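Local coordinates for protein prophenoloxidase b (PDB 3WKY) that is the precursor of a crustacean phenoloxidase, which once activated probably oxidises phenols at a type 3 dicopper centre, at residues Asp290-Thr302 with Asp351-Phe363. Residues are numbered along the deposited sequence; the frame is centred on the assembly and turned at random.
Sequences DSNYVSQLEMWRT and DVYGNIHNLGHDF. With CUO (Cu2-o2 cluster), chain J.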
# COMPACT_ATOMS: atom_id res chain seq x y z
N ASP A 290 11.04 12.42 -27.58
CA ASP A 290 9.72 12.16 -28.16
C ASP A 290 8.72 11.51 -27.19
O ASP A 290 7.69 10.99 -27.60
CB ASP A 290 9.83 11.27 -29.41
CG ASP A 290 10.49 11.98 -30.57
OD1 ASP A 290 10.77 13.19 -30.45
OD2 ASP A 290 10.72 11.32 -31.61
N SER A 291 9.03 11.56 -25.90
CA SER A 291 8.23 10.88 -24.88
C SER A 291 6.94 11.59 -24.50
O SER A 291 6.76 12.78 -24.78
CB SER A 291 9.09 10.67 -23.63
OG SER A 291 10.24 9.96 -24.00
N ASN A 292 6.03 10.84 -23.86
CA ASN A 292 4.82 11.42 -23.29
C ASN A 292 4.56 10.81 -21.91
O ASN A 292 5.07 9.72 -21.62
CB ASN A 292 3.60 11.22 -24.21
CG ASN A 292 3.65 12.12 -25.43
OD1 ASN A 292 4.00 11.68 -26.52
ND2 ASN A 292 3.31 13.40 -25.24
N TYR A 293 3.80 11.51 -21.07
CA TYR A 293 3.74 11.15 -19.64
C TYR A 293 2.31 11.09 -19.13
O TYR A 293 1.46 11.81 -19.62
CB TYR A 293 4.56 12.15 -18.83
CG TYR A 293 5.99 12.20 -19.33
CD1 TYR A 293 6.36 12.99 -20.41
CD2 TYR A 293 6.96 11.41 -18.73
CE1 TYR A 293 7.69 13.00 -20.89
CE2 TYR A 293 8.28 11.41 -19.19
CZ TYR A 293 8.64 12.21 -20.26
OH TYR A 293 9.96 12.19 -20.69
N VAL A 294 2.05 10.21 -18.16
CA VAL A 294 0.68 10.05 -17.66
C VAL A 294 0.14 11.36 -17.10
O VAL A 294 -0.99 11.76 -17.39
CB VAL A 294 0.60 8.92 -16.58
CG1 VAL A 294 -0.83 8.84 -15.98
CG2 VAL A 294 1.01 7.56 -17.17
N SER A 295 0.96 12.09 -16.34
CA SER A 295 0.44 13.31 -15.72
C SER A 295 0.27 14.43 -16.74
O SER A 295 -0.49 15.36 -16.53
CB SER A 295 1.34 13.77 -14.57
OG SER A 295 2.56 14.26 -15.09
N GLN A 296 0.98 14.32 -17.86
CA GLN A 296 0.79 15.21 -19.00
C GLN A 296 -0.62 15.00 -19.58
O GLN A 296 -1.39 15.97 -19.74
CB GLN A 296 1.87 14.92 -20.04
CG GLN A 296 1.83 15.79 -21.30
CD GLN A 296 2.85 15.31 -22.32
OE1 GLN A 296 3.08 14.11 -22.45
NE2 GLN A 296 3.47 16.25 -23.03
N LEU A 297 -0.96 13.75 -19.88
CA LEU A 297 -2.32 13.43 -20.35
C LEU A 297 -3.37 13.84 -19.32
O LEU A 297 -4.46 14.29 -19.68
CB LEU A 297 -2.47 11.93 -20.67
CG LEU A 297 -2.05 11.47 -22.08
CD1 LEU A 297 -0.56 11.72 -22.32
CD2 LEU A 297 -2.40 10.00 -22.31
N GLU A 298 -3.05 13.67 -18.04
CA GLU A 298 -3.97 14.08 -16.98
C GLU A 298 -4.21 15.57 -16.97
O GLU A 298 -5.34 16.03 -16.74
CB GLU A 298 -3.48 13.61 -15.62
CG GLU A 298 -3.60 12.10 -15.47
CD GLU A 298 -2.97 11.58 -14.21
OE1 GLU A 298 -2.08 12.26 -13.65
OE2 GLU A 298 -3.35 10.46 -13.79
N MET A 299 -3.17 16.35 -17.23
CA MET A 299 -3.36 17.80 -17.27
C MET A 299 -4.13 18.25 -18.52
O MET A 299 -4.97 19.16 -18.44
CB MET A 299 -2.03 18.55 -17.14
CG MET A 299 -2.26 20.07 -16.94
SD MET A 299 -3.23 20.45 -15.45
CE MET A 299 -1.99 20.06 -14.20
N TRP A 300 -3.88 17.61 -19.66
CA TRP A 300 -4.72 17.86 -20.84
C TRP A 300 -6.18 17.59 -20.50
O TRP A 300 -7.07 18.36 -20.87
CB TRP A 300 -4.32 16.95 -22.00
CG TRP A 300 -2.97 17.24 -22.60
CD1 TRP A 300 -2.30 18.42 -22.58
CD2 TRP A 300 -2.15 16.32 -23.34
NE1 TRP A 300 -1.10 18.29 -23.25
CE2 TRP A 300 -0.99 17.01 -23.72
CE3 TRP A 300 -2.29 14.97 -23.70
CZ2 TRP A 300 0.03 16.41 -24.47
CZ3 TRP A 300 -1.28 14.37 -24.44
CH2 TRP A 300 -0.13 15.09 -24.81
N ARG A 301 -6.43 16.49 -19.80
CA ARG A 301 -7.78 16.12 -19.40
C ARG A 301 -8.39 17.17 -18.46
O ARG A 301 -9.55 17.58 -18.62
CB ARG A 301 -7.78 14.75 -18.71
CG ARG A 301 -9.18 14.29 -18.28
CD ARG A 301 -9.16 12.85 -17.79
NE ARG A 301 -8.34 12.69 -16.59
CZ ARG A 301 -8.10 11.51 -16.00
NH1 ARG A 301 -8.61 10.40 -16.51
NH2 ARG A 301 -7.38 11.45 -14.90
N THR A 302 -7.60 17.60 -17.48
CA THR A 302 -8.03 18.65 -16.56
C THR A 302 -8.41 19.93 -17.33
O THR A 302 -9.46 20.53 -17.07
CB THR A 302 -6.91 18.95 -15.55
OG1 THR A 302 -6.70 17.79 -14.72
CG2 THR A 302 -7.26 20.15 -14.67
N ASP A 351 -1.42 22.77 -27.65
CA ASP A 351 -0.50 22.92 -26.51
C ASP A 351 -1.24 22.84 -25.18
O ASP A 351 -0.65 22.47 -24.16
CB ASP A 351 0.28 24.23 -26.57
CG ASP A 351 1.36 24.24 -27.64
OD1 ASP A 351 1.57 23.20 -28.30
OD2 ASP A 351 2.02 25.29 -27.79
N VAL A 352 -2.52 23.19 -25.19
CA VAL A 352 -3.32 23.21 -23.97
C VAL A 352 -4.15 21.94 -23.77
O VAL A 352 -4.20 21.39 -22.66
CB VAL A 352 -4.19 24.49 -23.92
CG1 VAL A 352 -5.31 24.38 -22.87
CG2 VAL A 352 -3.28 25.70 -23.62
N TYR A 353 -4.80 21.46 -24.84
CA TYR A 353 -5.70 20.29 -24.75
C TYR A 353 -5.06 18.98 -25.19
O TYR A 353 -5.59 17.90 -24.91
CB TYR A 353 -7.04 20.53 -25.50
CG TYR A 353 -7.73 21.77 -25.01
CD1 TYR A 353 -8.25 21.84 -23.72
CD2 TYR A 353 -7.83 22.91 -25.82
CE1 TYR A 353 -8.87 22.99 -23.25
CE2 TYR A 353 -8.44 24.06 -25.36
CZ TYR A 353 -8.96 24.10 -24.07
OH TYR A 353 -9.57 25.24 -23.61
N GLY A 354 -3.93 19.08 -25.89
CA GLY A 354 -3.11 17.91 -26.18
C GLY A 354 -3.63 16.94 -27.23
O GLY A 354 -4.21 17.34 -28.26
N ASN A 355 -3.42 15.66 -26.97
CA ASN A 355 -3.69 14.60 -27.94
C ASN A 355 -4.07 13.35 -27.14
O ASN A 355 -3.46 12.29 -27.29
CB ASN A 355 -2.42 14.35 -28.77
CG ASN A 355 -2.66 13.40 -29.96
OD1 ASN A 355 -3.79 13.25 -30.43
ND2 ASN A 355 -1.59 12.75 -30.44
N ILE A 356 -5.09 13.49 -26.29
CA ILE A 356 -5.40 12.48 -25.28
C ILE A 356 -5.75 11.12 -25.85
O ILE A 356 -5.16 10.11 -25.49
CB ILE A 356 -6.55 12.93 -24.35
CG1 ILE A 356 -6.11 14.12 -23.49
CG2 ILE A 356 -7.00 11.76 -23.46
CD1 ILE A 356 -7.31 14.90 -22.91
N HIS A 357 -6.74 11.08 -26.73
CA HIS A 357 -7.23 9.79 -27.17
C HIS A 357 -6.20 8.99 -27.99
O HIS A 357 -6.02 7.78 -27.76
CB HIS A 357 -8.54 9.92 -27.95
CG HIS A 357 -8.74 8.83 -28.94
ND1 HIS A 357 -8.29 8.92 -30.23
CD2 HIS A 357 -9.31 7.60 -28.81
CE1 HIS A 357 -8.56 7.79 -30.87
NE2 HIS A 357 -9.19 6.99 -30.04
N ASN A 358 -5.51 9.66 -28.92
CA ASN A 358 -4.52 8.96 -29.74
C ASN A 358 -3.37 8.43 -28.89
O ASN A 358 -2.94 7.27 -29.04
CB ASN A 358 -3.97 9.86 -30.86
CG ASN A 358 -4.99 10.12 -31.96
OD1 ASN A 358 -5.92 9.34 -32.15
ND2 ASN A 358 -4.82 11.23 -32.68
N LEU A 359 -2.85 9.28 -28.02
CA LEU A 359 -1.70 8.86 -27.22
C LEU A 359 -2.09 7.75 -26.26
O LEU A 359 -1.30 6.85 -25.98
CB LEU A 359 -1.05 10.04 -26.49
CG LEU A 359 -0.03 10.76 -27.38
CD1 LEU A 359 0.31 12.13 -26.81
CD2 LEU A 359 1.24 9.91 -27.53
N GLY A 360 -3.33 7.79 -25.78
CA GLY A 360 -3.83 6.75 -24.90
C GLY A 360 -3.75 5.39 -25.55
O GLY A 360 -3.42 4.41 -24.89
N HIS A 361 -4.06 5.31 -26.84
CA HIS A 361 -3.88 4.04 -27.56
C HIS A 361 -2.44 3.57 -27.50
O HIS A 361 -2.16 2.38 -27.30
CB HIS A 361 -4.22 4.22 -29.03
CG HIS A 361 -5.67 3.98 -29.32
ND1 HIS A 361 -6.15 2.74 -29.67
CD2 HIS A 361 -6.73 4.82 -29.30
CE1 HIS A 361 -7.46 2.83 -29.86
NE2 HIS A 361 -7.82 4.07 -29.63
N ASP A 362 -1.52 4.50 -27.70
CA ASP A 362 -0.10 4.16 -27.68
C ASP A 362 0.43 3.83 -26.27
O ASP A 362 1.28 2.95 -26.12
CB ASP A 362 0.71 5.28 -28.32
CG ASP A 362 0.54 5.32 -29.84
OD1 ASP A 362 0.14 4.29 -30.42
OD2 ASP A 362 0.81 6.38 -30.45
N PHE A 363 -0.05 4.54 -25.25
CA PHE A 363 0.30 4.15 -23.87
C PHE A 363 -0.16 2.72 -23.58
O PHE A 363 0.59 1.94 -23.01
CB PHE A 363 -0.37 5.07 -22.86
CG PHE A 363 0.36 6.36 -22.58
CD1 PHE A 363 0.62 7.28 -23.59
CD2 PHE A 363 0.75 6.66 -21.28
CE1 PHE A 363 1.28 8.47 -23.31
CE2 PHE A 363 1.40 7.87 -20.99
CZ PHE A 363 1.66 8.77 -22.00
CU1 CUO J . -11.45 4.33 -33.32
CU2 CUO J . -9.63 4.90 -30.27
O1 CUO J . -10.11 5.25 -32.16
O2 CUO J . -9.73 3.64 -32.04
O HOH W 1 0.94 20.23 -24.06
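Trp300 lies flat against Gly354, whose CA sits 3.4 Å from the centroid of the Trp300 five-membered ring, a CH-pi contact. The pair belongs to the helical, dicopper-binding domain of the hemocyanin family. Here helix 294-302 runs nearly antiparallel to helix 356-363, at 155°. Gly354, with positive phi, ends helix 350-353, and Asn355 at the N-cap position begins helix 356-363. The opposite face of the indole carries Gln296 O, so the ring is sandwiched between backbone atoms. Leu359 CD1 meets the ring edge, 3.6 Å from Trp300 CH2. A water accepts from Trp300 NE1 and donates to Asp351 O.

Further along, Leu297 is a knob among Ile356, Leu359, Gly360 and Phe363. Its CD2 stands over the Phe363 face, and Asn292 CB comes within 3.7 Å of Phe363 CE1. Asn292 turns its amide across the end of Leu359, with CG beside the backbone N (chi1 -73°). Gln296 OE1 fixes that amide, accepting from Asn292 ND2 and Tyr293 N on opposite faces of its plane.

The other side of helix 356-363 faces the metal site. His357 and His361 bind one copper there, with His397 as third ligand. His357 NE2 and His361 NE2 each lie 2.1 Å from CU2.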